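PDB 3F6A: hydrolase, NUDIX family from Clostridium perfringens ATCC 13124, which probably hydrolyses a nucleoside diphosphate linked to another moiety, as Nudix family enzymes commonly do. Local coordinates for residues 40-43 and 44-47; 48-51 and 52-55; 68-71 and 72-76. All blocks are in the same frame, centred on the assembly; numbering follows the deposited sequence.

How the contacts relate
Contacts 1 and 2 follow one another along helix 43-55, the helix of the Nudix box, with centres 12 Å apart. Contact 1 forms its N-terminal start and contact 2 its second half, and a salt bridge ties them: Glu41 OE1 lies 3.2 Å from Arg49 NH1. In Nudix enzymes the glutamates of this helix usually bind the catalytic metal ions, so contact 2 probably borders the active site. Contact 3 lies on helix 67-75, far from that region: its centre is 30 Å from that of contact 2 and 21 Å from that of contact 1. Contacts 1 and 3 both touch the second subunit, whereas contact 2 meets no other protein chain of the assembly.

Contact 1: 40-43 and 44-47; sequences NELP and EEAC
The carbonyl oxygen of Leu42 takes two backbone N-H groups from the first turn of helix 43-55. Ala46 N reaches Leu42 O at 3.0 Å, nearly in line with the carbonyl (C=O...N angle 165°), whereas the bond from Glu45 N is weak and strongly bent. Leu42 is the N-cap residue, and its own N-H is bound by the side chain three residues on: Leu42 N donates to Glu45 OE1 at 3.1 Å, almost straight at 171°, meeting the anti side of the carboxylate from somewhat out of its plane. Only this half of a capping box is present, since leucine offers no side-chain acceptor; the turn opens the helix of the Nudix box. With CG beside its backbone N (chi1 -60°) and the rest extended, Glu45 passes across the leucine at a slant, its CD 3.8 Å from Leu42 CG. Glu44 CG also lies 3.8 Å from Leu42 CB, the two side chains pointing the same way; Glu44 OE2 is bound by Ile82 N. Glu41 slides past Glu45 in the opposite direction and sets OE1 3.5 Å from Ala46 CB, while that oxygen accepts a hydrogen bond from Glu38 N. Leu42 and Pro43 also pack on Ile99 of the second subunit.

Contact 2: 48-51 and 52-55; sequences IREA and KEEA
The second half of helix 43-55 carries an arginine and three glutamates of the Nudix box, and of these Arg49, Glu50 and Glu53 form a salt-bridge network. Arg49 NH2 lies 3.2 Å from Glu53 OE1; the hydrogen bond within this salt bridge is weak, bent to 126°, and the guanidinium and carboxylate planes stand 83° apart. The bend of the arginine chain at chi3 (-79°) turns the guanidinium toward the glutamates. Glu50 OE2 is 3.4 Å from Arg49 NH2 but well out of the guanidinium plane, so charge alone joins them, while Glu50 CG sits on one face of the guanidinium, displaced toward its rim. Arg49 NH1 is engaged beyond this turn, by the carbonyl of His36 and the carboxylate of Glu41.

Three carboxylates gather here, as in the Nudix fold, where glutamates of this helix commonly hold divalent metal ions. Glu50 OE1 is 3.4 Å from Glu53 OE1 and 3.6 Å from Glu54 OE2, a cluster of like charges that is consistent with a site for such ions. Glu54 OE1 accepts a hydrogen bond from Gly34 N. The backbone continues as regular helix: Glu53 N donates to Arg49 O at 2.7 Å, and Glu54 N to Glu50 O at 2.8 Å. The bond from Ala55 N to Ala51 O is weak.

Contact 3: 68-71 and 72-76; sequences NLKK and SCDLS
Hydrogen bonds to main-chain oxygens dominate the contact, and Ser72 is doubly involved. Its backbone N donates to Asn68 O at 3.2 Å. Its hydroxyl also turns back on the preceding turn, with Ser72 OG 2.8 Å from Asn68 O and 3.1 Å from Leu69 O. A chi1 of 55°, placing OG between the backbone N and the carbonyl carbon, brings the hydroxyl within reach of both carbonyl oxygens. The same i to i+4 ladder of an alpha-helix continues with Cys73 N to Leu69 O, Asp74 N to Lys70 O and Leu75 N to Lys71 O, the last two close to straight at 165° and 163°.

A water supplies the second polar link: it donates to Lys70 O at 2.9 Å and to Asp74 OD1 at 2.8 Å, bridging the carbonyl and the carboxylate. It thus adds to the backbone bond at Lys70 O. Lys70 NZ and Asp74 OD2 remain 5.8 Å apart, too far for a salt bridge, although the opposite charges may attract weakly.

Apolar contact is confined to one flank, where Leu69 CD1 touches Cys73 SG at 3.9 Å. That flank faces the second subunit, with Leu69 packing on its His86 and Cys73 on its Asn139, while Leu69 and Lys70 also rest on Leu80 of strand 79-81, which follows helix 67-75 in the same chain.

Contact 1: 40-43 and 44-47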
loop_
_atom_site.group_PDB
_atom_site.type_symbol
_atom_site.label_atom_id
_atom_site.label_comp_id
_atom_site.label_asym_id
_atom_site.label_seq_id
_atom_site.Cartn_x
_atom_site.Cartn_y
_atom_site.Cartn_z
ATOM N N ASN A 40 1.858 4.864 15.413
ATOM C CA ASN A 40 1.328 6.220 15.320
ATOM C C ASN A 40 2.139 7.067 14.331
ATOM O O ASN A 40 2.149 8.296 14.415
ATOM C CB ASN A 40 1.320 6.890 16.699
ATOM C CG ASN A 40 0.395 8.091 16.756
ATOM O OD1 ASN A 40 -0.792 7.986 16.445
ATOM N ND2 ASN A 40 0.931 9.238 17.163
ATOM N N GLU A 41 2.827 6.404 13.407
ATOM C CA GLU A 41 3.601 7.092 12.375
ATOM C C GLU A 41 3.109 6.602 11.011
ATOM O O GLU A 41 2.890 5.410 10.823
ATOM C CB GLU A 41 5.097 6.789 12.509
ATOM C CG GLU A 41 5.925 7.345 11.356
ATOM C CD GLU A 41 7.409 7.059 11.490
ATOM O OE1 GLU A 41 7.789 5.873 11.604
ATOM O OE2 GLU A 41 8.192 8.029 11.475
ATOM N N LEU A 42 2.930 7.518 10.067
ATOM C CA LEU A 42 2.468 7.147 8.729
ATOM C C LEU A 42 3.615 6.513 7.958
ATOM O O LEU A 42 4.767 6.929 8.099
ATOM C CB LEU A 42 1.995 8.377 7.951
ATOM C CG LEU A 42 0.916 9.297 8.528
ATOM C CD1 LEU A 42 0.741 10.490 7.588
ATOM C CD2 LEU A 42 -0.394 8.539 8.705
ATOM N N PRO A 43 3.315 5.502 7.125
ATOM C CA PRO A 43 4.372 4.847 6.345
ATOM C C PRO A 43 5.217 5.867 5.574
ATOM O O PRO A 43 6.421 5.687 5.417
ATOM C CB PRO A 43 3.588 3.923 5.410
ATOM C CG PRO A 43 2.388 3.536 6.253
ATOM C CD PRO A 43 2.003 4.867 6.879
ATOM N N GLU A 44 4.582 6.937 5.101
ATOM C CA GLU A 44 5.291 7.966 4.343
ATOM C C GLU A 44 6.237 8.787 5.213
ATOM O O GLU A 44 7.309 9.189 4.761
ATOM C CB GLU A 44 4.294 8.896 3.647
ATOM C CG GLU A 44 3.324 9.605 4.582
ATOM C CD GLU A 44 2.180 10.276 3.831
ATOM O OE1 GLU A 44 2.212 11.512 3.663
ATOM O OE2 GLU A 44 1.254 9.560 3.395
ATOM N N GLU A 45 5.839 9.043 6.456
ATOM C CA GLU A 45 6.687 9.811 7.362
ATOM C C GLU A 45 7.893 8.951 7.702
ATOM O O GLU A 45 8.992 9.463 7.893
ATOM C CB GLU A 45 5.916 10.187 8.628
ATOM C CG GLU A 45 4.687 11.039 8.334
ATOM C CD GLU A 45 3.903 11.415 9.578
ATOM O OE1 GLU A 45 3.698 10.535 10.445
ATOM O OE2 GLU A 45 3.475 12.589 9.680
ATOM N N ALA A 46 7.678 7.635 7.751
ATOM C CA ALA A 46 8.751 6.690 8.044
ATOM C C ALA A 46 9.794 6.729 6.930
ATOM O O ALA A 46 10.995 6.603 7.191
ATOM C CB ALA A 46 8.191 5.276 8.190
ATOM N N CYS A 47 9.342 6.901 5.688
ATOM C CA CYS A 47 10.266 6.968 4.556
ATOM C C CYS A 47 11.113 8.224 4.694
ATOM O O CYS A 47 12.339 8.186 4.538
ATOM C CB CYS A 47 9.506 7.024 3.231
ATOM S SG CYS A 47 8.718 5.473 2.747
#

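Contact 2: 48-51 and 52-55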
loop_
_atom_site.group_PDB
_atom_site.type_symbol
_atom_site.label_atom_id
_atom_site.label_comp_id
_atom_site.label_asym_id
_atom_site.label_seq_id
_atom_site.Cartn_x
_atom_site.Cartn_y
_atom_site.Cartn_z
ATOM N N ILE A 48 10.443 9.336 4.983
ATOM C CA ILE A 48 11.116 10.614 5.152
ATOM C C ILE A 48 12.167 10.551 6.257
ATOM O O ILE A 48 13.298 10.980 6.050
ATOM C CB ILE A 48 10.101 11.743 5.464
ATOM C CG1 ILE A 48 9.236 12.009 4.230
ATOM C CG2 ILE A 48 10.830 13.018 5.890
ATOM C CD1 ILE A 48 8.277 13.173 4.385
ATOM N N ARG A 49 11.815 10.020 7.426
ATOM C CA ARG A 49 12.796 9.955 8.508
ATOM C C ARG A 49 13.939 8.988 8.217
ATOM O O ARG A 49 15.102 9.302 8.485
ATOM C CB ARG A 49 12.137 9.587 9.841
ATOM C CG ARG A 49 11.169 8.436 9.796
ATOM C CD ARG A 49 10.790 8.034 11.218
ATOM N NE ARG A 49 11.832 7.229 11.822
ATOM C CZ ARG A 49 11.852 5.903 11.792
ATOM N NH1 ARG A 49 10.872 5.227 11.200
ATOM N NH2 ARG A 49 12.871 5.255 12.329
ATOM N N GLU A 50 13.624 7.825 7.655
ATOM C CA GLU A 50 14.669 6.857 7.350
ATOM C C GLU A 50 15.653 7.428 6.338
ATOM O O GLU A 50 16.854 7.168 6.419
ATOM C CB GLU A 50 14.062 5.550 6.836
ATOM C CG GLU A 50 13.307 4.775 7.910
ATOM C CD GLU A 50 14.221 4.187 8.978
ATOM O OE1 GLU A 50 15.382 4.634 9.103
ATOM O OE2 GLU A 50 13.769 3.278 9.704
ATOM N N ALA A 51 15.150 8.220 5.396
ATOM C CA ALA A 51 16.011 8.823 4.387
ATOM C C ALA A 51 16.982 9.786 5.072
ATOM O O ALA A 51 18.152 9.882 4.693
ATOM C CB ALA A 51 15.176 9.564 3.350
ATOM N N LYS A 52 16.483 10.492 6.084
ATOM C CA LYS A 52 17.292 11.453 6.836
ATOM C C LYS A 52 18.273 10.737 7.764
ATOM O O LYS A 52 19.438 11.113 7.863
ATOM C CB LYS A 52 16.378 12.365 7.664
ATOM C CG LYS A 52 17.042 13.648 8.164
ATOM C CD LYS A 52 17.408 14.566 6.998
ATOM C CE LYS A 52 17.844 15.940 7.474
ATOM N NZ LYS A 52 18.185 16.843 6.340
ATOM N N GLU A 53 17.801 9.699 8.441
ATOM C CA GLU A 53 18.649 8.960 9.366
ATOM C C GLU A 53 19.716 8.098 8.687
ATOM O O GLU A 53 20.863 8.048 9.142
ATOM C CB GLU A 53 17.787 8.086 10.289
ATOM C CG GLU A 53 16.767 8.881 11.110
ATOM C CD GLU A 53 15.910 8.007 12.021
ATOM O OE1 GLU A 53 15.435 6.942 11.568
ATOM O OE2 GLU A 53 15.699 8.394 13.196
ATOM N N GLU A 54 19.360 7.447 7.584
ATOM C CA GLU A 54 20.309 6.571 6.910
ATOM C C GLU A 54 21.211 7.228 5.869
ATOM O O GLU A 54 22.242 6.660 5.504
ATOM C CB GLU A 54 19.564 5.381 6.294
ATOM C CG GLU A 54 18.653 4.691 7.307
ATOM C CD GLU A 54 18.088 3.362 6.824
ATOM O OE1 GLU A 54 17.807 3.221 5.615
ATOM O OE2 GLU A 54 17.908 2.459 7.667
ATOM N N ALA A 55 20.845 8.420 5.403
ATOM C CA ALA A 55 21.662 9.095 4.403
ATOM C C ALA A 55 21.725 10.609 4.571
ATOM O O ALA A 55 22.352 11.287 3.764
ATOM C CB ALA A 55 21.157 8.752 3.009
#

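Contact 3: 68-71 and 72-76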
loop_
_atom_site.group_PDB
_atom_site.type_symbol
_atom_site.label_atom_id
_atom_site.label_comp_id
_atom_site.label_asym_id
_atom_site.label_seq_id
_atom_site.Cartn_x
_atom_site.Cartn_y
_atom_site.Cartn_z
ATOM N N ASN A 68 -9.733 13.996 -7.078
ATOM C CA ASN A 68 -11.126 13.729 -6.737
ATOM C C ASN A 68 -11.256 13.093 -5.360
ATOM O O ASN A 68 -12.112 13.483 -4.557
ATOM C CB ASN A 68 -11.761 12.811 -7.786
ATOM C CG ASN A 68 -12.246 13.567 -9.006
ATOM O OD1 ASN A 68 -13.240 14.288 -8.944
ATOM N ND2 ASN A 68 -11.547 13.409 -10.119
ATOM N N LEU A 69 -10.405 12.113 -5.086
ATOM C CA LEU A 69 -10.452 11.431 -3.803
ATOM C C LEU A 69 -9.810 12.271 -2.696
ATOM O O LEU A 69 -10.249 12.230 -1.547
ATOM C CB LEU A 69 -9.757 10.074 -3.907
ATOM C CG LEU A 69 -9.868 9.179 -2.668
ATOM C CD1 LEU A 69 -11.335 8.949 -2.307
ATOM C CD2 LEU A 69 -9.174 7.857 -2.946
ATOM N N LYS A 70 -8.776 13.034 -3.034
ATOM C CA LYS A 70 -8.115 13.865 -2.028
ATOM C C LYS A 70 -9.085 14.899 -1.463
ATOM O O LYS A 70 -9.226 15.025 -0.251
ATOM C CB LYS A 70 -6.894 14.576 -2.618
ATOM C CG LYS A 70 -6.109 15.387 -1.588
ATOM C CD LYS A 70 -4.930 16.112 -2.205
ATOM C CE LYS A 70 -4.310 17.093 -1.213
ATOM N NZ LYS A 70 -3.200 17.884 -1.828
ATOM N N LYS A 71 -9.764 15.626 -2.345
ATOM C CA LYS A 71 -10.714 16.654 -1.927
ATOM C C LYS A 71 -11.930 16.080 -1.198
ATOM O O LYS A 71 -12.349 16.611 -0.169
ATOM C CB LYS A 71 -11.165 17.472 -3.139
ATOM C CG LYS A 71 -9.998 18.052 -3.924
ATOM C CD LYS A 71 -10.433 19.042 -4.997
ATOM C CE LYS A 71 -10.772 20.392 -4.405
ATOM N NZ LYS A 71 -10.834 21.452 -5.456
ATOM N N SER A 72 -12.494 14.995 -1.721
ATOM C CA SER A 72 -13.646 14.388 -1.072
ATOM C C SER A 72 -13.251 13.859 0.307
ATOM O O SER A 72 -14.046 13.909 1.246
ATOM C CB SER A 72 -14.225 13.263 -1.940
ATOM O OG SER A 72 -13.247 12.294 -2.264
ATOM N N CYS A 73 -12.020 13.369 0.439
ATOM C CA CYS A 73 -11.558 12.860 1.725
ATOM C C CYS A 73 -11.491 13.988 2.751
ATOM O O CYS A 73 -11.994 13.853 3.863
ATOM C CB CYS A 73 -10.178 12.206 1.595
ATOM S SG CYS A 73 -10.199 10.447 1.152
ATOM N N ASP A 74 -10.873 15.102 2.373
ATOM C CA ASP A 74 -10.752 16.243 3.276
ATOM C C ASP A 74 -12.118 16.680 3.803
ATOM O O ASP A 74 -12.265 16.976 4.989
ATOM C CB ASP A 74 -10.064 17.419 2.576
ATOM C CG ASP A 74 -8.640 17.098 2.163
ATOM O OD1 ASP A 74 -7.924 16.441 2.950
ATOM O OD2 ASP A 74 -8.228 17.513 1.057
ATOM N N LEU A 75 -13.110 16.722 2.920
ATOM C CA LEU A 75 -14.462 17.103 3.311
ATOM C C LEU A 75 -14.974 16.138 4.371
ATOM O O LEU A 75 -15.504 16.548 5.402
ATOM C CB LEU A 75 -15.408 17.046 2.110
ATOM C CG LEU A 75 -15.292 18.078 0.995
ATOM C CD1 LEU A 75 -16.234 17.695 -0.139
ATOM C CD2 LEU A 75 -15.631 19.461 1.535
ATOM N N SER A 76 -14.806 14.849 4.096
ATOM C CA SER A 76 -15.249 13.789 4.990
ATOM C C SER A 76 -14.419 13.730 6.270
ATOM O O SER A 76 -14.599 12.834 7.092
ATOM C CB SER A 76 -15.177 12.443 4.261
ATOM O OG SER A 76 -15.815 12.508 2.991
HETATM O O HOH W 1 -6.960 14.315 1.474
#